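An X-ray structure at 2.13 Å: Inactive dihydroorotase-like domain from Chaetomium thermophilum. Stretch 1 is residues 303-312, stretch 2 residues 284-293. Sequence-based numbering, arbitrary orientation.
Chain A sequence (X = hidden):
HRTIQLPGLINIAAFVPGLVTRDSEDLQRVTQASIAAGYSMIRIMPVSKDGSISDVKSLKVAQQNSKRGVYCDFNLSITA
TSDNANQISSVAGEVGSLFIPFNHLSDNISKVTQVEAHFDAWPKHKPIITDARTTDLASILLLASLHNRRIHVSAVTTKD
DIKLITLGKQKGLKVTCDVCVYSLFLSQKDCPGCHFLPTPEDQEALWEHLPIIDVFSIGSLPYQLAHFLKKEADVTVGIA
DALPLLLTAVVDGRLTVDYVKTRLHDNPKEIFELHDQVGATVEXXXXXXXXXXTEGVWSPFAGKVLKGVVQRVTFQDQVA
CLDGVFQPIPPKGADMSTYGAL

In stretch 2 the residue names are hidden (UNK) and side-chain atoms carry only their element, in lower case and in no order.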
# COMPACT_ATOMS: atom_id res chain seq x y z
N GLY A 303 -19.94 12.92 -0.65
CA GLY A 303 -21.27 13.17 -0.13
C GLY A 303 -21.79 12.14 0.85
O GLY A 303 -22.78 12.42 1.54
N LYS A 304 -21.16 10.98 0.94
CA LYS A 304 -21.51 10.02 1.98
C LYS A 304 -20.89 10.46 3.31
O LYS A 304 -19.92 11.21 3.35
CB LYS A 304 -21.03 8.61 1.62
CG LYS A 304 -21.64 8.06 0.35
CD LYS A 304 -23.12 7.75 0.52
CE LYS A 304 -23.80 7.49 -0.82
NZ LYS A 304 -25.26 7.82 -0.77
N VAL A 305 -21.48 9.97 4.39
CA VAL A 305 -21.07 10.34 5.74
C VAL A 305 -20.36 9.15 6.37
O VAL A 305 -20.94 8.06 6.49
CB VAL A 305 -22.28 10.78 6.59
CG1 VAL A 305 -21.85 11.03 8.03
CG2 VAL A 305 -22.90 12.02 6.00
N LEU A 306 -19.12 9.36 6.78
CA LEU A 306 -18.33 8.35 7.47
C LEU A 306 -18.03 8.82 8.88
O LEU A 306 -18.33 9.95 9.27
CB LEU A 306 -17.04 8.06 6.70
CG LEU A 306 -17.21 7.64 5.24
CD1 LEU A 306 -15.86 7.56 4.53
CD2 LEU A 306 -17.95 6.32 5.13
N LYS A 307 -17.43 7.93 9.67
CA LYS A 307 -16.97 8.25 11.01
C LYS A 307 -15.47 8.05 11.12
O LYS A 307 -14.89 7.17 10.47
CB LYS A 307 -17.69 7.40 12.06
CG LYS A 307 -19.20 7.58 12.03
CD LYS A 307 -19.82 7.56 13.41
CE LYS A 307 -21.32 7.79 13.33
NZ LYS A 307 -21.97 8.00 14.66
N GLY A 308 -14.83 8.87 11.95
CA GLY A 308 -13.40 8.79 12.16
C GLY A 308 -12.67 10.01 11.65
O GLY A 308 -12.27 10.07 10.48
N VAL A 309 -12.50 11.00 12.51
CA VAL A 309 -11.79 12.23 12.18
C VAL A 309 -10.40 12.16 12.78
O VAL A 309 -10.23 11.80 13.95
CB VAL A 309 -12.56 13.47 12.68
CG1 VAL A 309 -11.70 14.73 12.60
CG2 VAL A 309 -13.83 13.66 11.86
N VAL A 310 -9.39 12.50 11.98
CA VAL A 310 -8.00 12.55 12.43
C VAL A 310 -7.82 13.87 13.19
O VAL A 310 -7.60 14.92 12.59
CB VAL A 310 -7.02 12.43 11.26
CG1 VAL A 310 -5.59 12.48 11.77
CG2 VAL A 310 -7.27 11.14 10.50
N GLN A 311 -7.91 13.80 14.52
CA GLN A 311 -7.89 15.03 15.31
C GLN A 311 -6.50 15.65 15.33
O GLN A 311 -6.37 16.87 15.22
CB GLN A 311 -8.37 14.73 16.74
CG GLN A 311 -8.20 15.89 17.72
CD GLN A 311 -8.76 15.57 19.10
OE1 GLN A 311 -9.01 14.42 19.44
NE2 GLN A 311 -8.97 16.61 19.91
N ARG A 312 -5.46 14.84 15.46
CA ARG A 312 -4.11 15.37 15.55
C ARG A 312 -3.11 14.29 15.14
O ARG A 312 -3.24 13.14 15.55
CB ARG A 312 -3.80 15.85 16.97
CG ARG A 312 -2.41 16.47 17.12
CD ARG A 312 -2.02 16.70 18.57
NE ARG A 312 -2.14 15.48 19.37
CZ ARG A 312 -1.40 15.18 20.43
NH1 ARG A 312 -0.45 16.01 20.85
NH2 ARG A 312 -1.61 14.04 21.07
N UNK A 284 -7.60 10.14 17.11
CA UNK A 284 -8.76 9.95 16.25
C UNK A 284 -10.03 10.08 17.08
O UNK A 284 -10.17 9.42 18.12
c UNK A 284 -8.71 8.59 15.54
c UNK A 284 -10.02 8.29 14.84
c UNK A 284 -6.90 7.27 14.40
c UNK A 284 -7.57 8.58 14.52
N UNK A 285 -10.94 10.93 16.62
CA UNK A 285 -12.30 10.99 17.16
C UNK A 285 -13.11 9.94 16.40
O UNK A 285 -13.62 10.18 15.31
c UNK A 285 -12.87 12.40 17.02
c UNK A 285 -12.14 13.41 17.91
o UNK A 285 -12.20 15.08 16.20
o UNK A 285 -12.27 15.76 18.28
c UNK A 285 -12.21 14.85 17.42
N UNK A 286 -13.19 8.75 16.99
CA UNK A 286 -13.74 7.59 16.29
C UNK A 286 -15.21 7.76 15.94
O UNK A 286 -15.67 7.22 14.93
c UNK A 286 -13.88 3.94 17.71
c UNK A 286 -13.62 4.64 15.33
c UNK A 286 -13.54 6.34 17.16
c UNK A 286 -14.15 5.03 16.69
N UNK A 287 -15.95 8.52 16.74
CA UNK A 287 -17.39 8.66 16.58
C UNK A 287 -17.81 9.91 15.83
O UNK A 287 -19.00 10.07 15.53
c UNK A 287 -18.08 8.66 17.95
c UNK A 287 -18.41 7.27 18.45
o UNK A 287 -18.29 7.04 19.67
o UNK A 287 -18.79 6.42 17.62
N UNK A 288 -16.88 10.81 15.53
CA UNK A 288 -17.25 12.05 14.87
C UNK A 288 -17.59 11.78 13.41
O UNK A 288 -16.79 11.19 12.67
n UNK A 288 -13.62 17.59 14.15
n UNK A 288 -15.31 18.82 13.20
n UNK A 288 -15.76 16.73 14.05
c UNK A 288 -15.42 15.47 14.70
c UNK A 288 -16.53 14.46 14.54
c UNK A 288 -14.90 17.71 13.80
c UNK A 288 -16.11 13.07 14.97
N UNK A 289 -18.78 12.20 13.00
CA UNK A 289 -19.20 12.08 11.61
C UNK A 289 -18.67 13.24 10.78
O UNK A 289 -18.41 14.33 11.30
c UNK A 289 -20.73 12.04 11.51
N UNK A 290 -18.52 12.99 9.49
CA UNK A 290 -18.09 14.02 8.55
C UNK A 290 -18.50 13.58 7.15
O UNK A 290 -18.52 12.39 6.85
c UNK A 290 -15.77 13.18 7.95
c UNK A 290 -15.30 13.35 6.66
c UNK A 290 -14.55 12.36 6.05
c UNK A 290 -14.26 11.20 6.73
c UNK A 290 -15.47 12.01 8.62
c UNK A 290 -16.58 14.26 8.61
c UNK A 290 -14.72 11.02 8.02
N UNK A 291 -18.81 14.56 6.31
CA UNK A 291 -19.16 14.29 4.93
C UNK A 291 -17.90 14.22 4.09
O UNK A 291 -17.07 15.13 4.12
c UNK A 291 -20.09 15.39 4.39
N UNK A 292 -17.74 13.12 3.35
CA UNK A 292 -16.60 12.98 2.46
C UNK A 292 -16.60 14.21 1.56
O UNK A 292 -17.59 14.45 0.85
c UNK A 292 -16.67 11.68 1.64
c UNK A 292 -15.46 11.57 0.72
c UNK A 292 -16.73 10.48 2.57
N UNK A 293 -15.54 15.02 1.56
CA UNK A 293 -15.59 16.30 0.85
C UNK A 293 -15.94 16.12 -0.62
O UNK A 293 -15.24 15.43 -1.37
c UNK A 293 -14.18 16.87 1.03
c UNK A 293 -14.22 14.79 2.18
c UNK A 293 -13.33 15.72 1.43
O HOH W 1 -21.06 6.75 16.55

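Position 284 carries four side-chain carbons, forked at the first, with one arm two carbons long. Its CA lies 3.3 Å from Val-309 O in a CA-H...O contact, and one branch carbon comes within 4.3 Å of Gly-308 CA. This is Ile-284, a beta-branched residue well suited to a strand, buried on the same face as Val-310.

At position 285 three carbons run out in a chain, the third bearing two oxygens: Glu-285. Its backbone pairs with Val-309 in both directions, Glu-285 N to Val-309 O at 2.9 Å and Val-309 N to Glu-285 O at 3.1 Å. The aliphatic stem carries the carboxylate back toward stretch 1, where OE2 of Glu-285 packs 3.7 Å from Val-309 CG1.

Position 286 has four carbons forked at the second, hence Leu-286. Here the chain turns a corner, and CA-to-CB points away from stretch 1, in keeping with a buried apolar side chain that finds its surroundings elsewhere in the structure. Its carbonyl O sits 3.5 Å from Lys-307 CB.

Position 287 shows two carbons, the second with two oxygens, and identifies itself as Asp-287. A short acidic side chain is at home in a turn, and a water bridges the charged groups, 2.5 Å from Asp-287 OD1 and 2.4 Å from Lys-307 NZ.

Position 288 bears three carbons, a nitrogen, then a carbon with two more nitrogens; its third carbon lies 3.7 Å from Val-309 CG2. This is Arg-288. It closes the type I turn begun at Glu-285, whose carbonyl O accepts a weak bond from Arg-288 N at 3.3 Å. The extended side chain also brings NH1 to 3.5 Å from Glu-285 OE2, a salt bridge across the turn.

A single carbon at position 289 means Ala-289. Its CB meets Val-305 CG1 at 3.8 Å on an exposed face also occupied by Lys-307, and its small size keeps the contact modest.

Position 290 has one carbon followed by a six-carbon ring without a hydroxyl, so it is Phe-290. The ring bridges two strand residues on its face, with CE1 4.0 Å from Leu-306 CB and CD1 4.0 Å from Val-309 CG2.

Position 291 again has one carbon: Ala-291, exposed and paired with Val-305, their CA atoms 4.5 Å apart.

At position 292 one carbon carries two others, giving Val-292. It points toward stretch 1, and CG2 packs 3.6 Å from Leu-306 CD1, a compact fit for a buried site.

Position 293 closes three carbons onto its own backbone nitrogen. Pro-293 has no N-H to donate and makes no contact here, as suits the end of the pairing.

The contact is an antiparallel ladder interrupted by a bulge. Leu-306 and Phe-290 exchange two 3.1 Å N-to-O bonds; beyond the two-residue register shift, Val-309 pairs with Glu-285. Gly-308 spans the break, giving its N to Arg-288 O at 3.1 Å with backbone angles that call for glycine. Leu-306, Val-309 and Phe-290 supply apolar packing on one face.

Stretch 2 (284-293) IELDRAFAVP
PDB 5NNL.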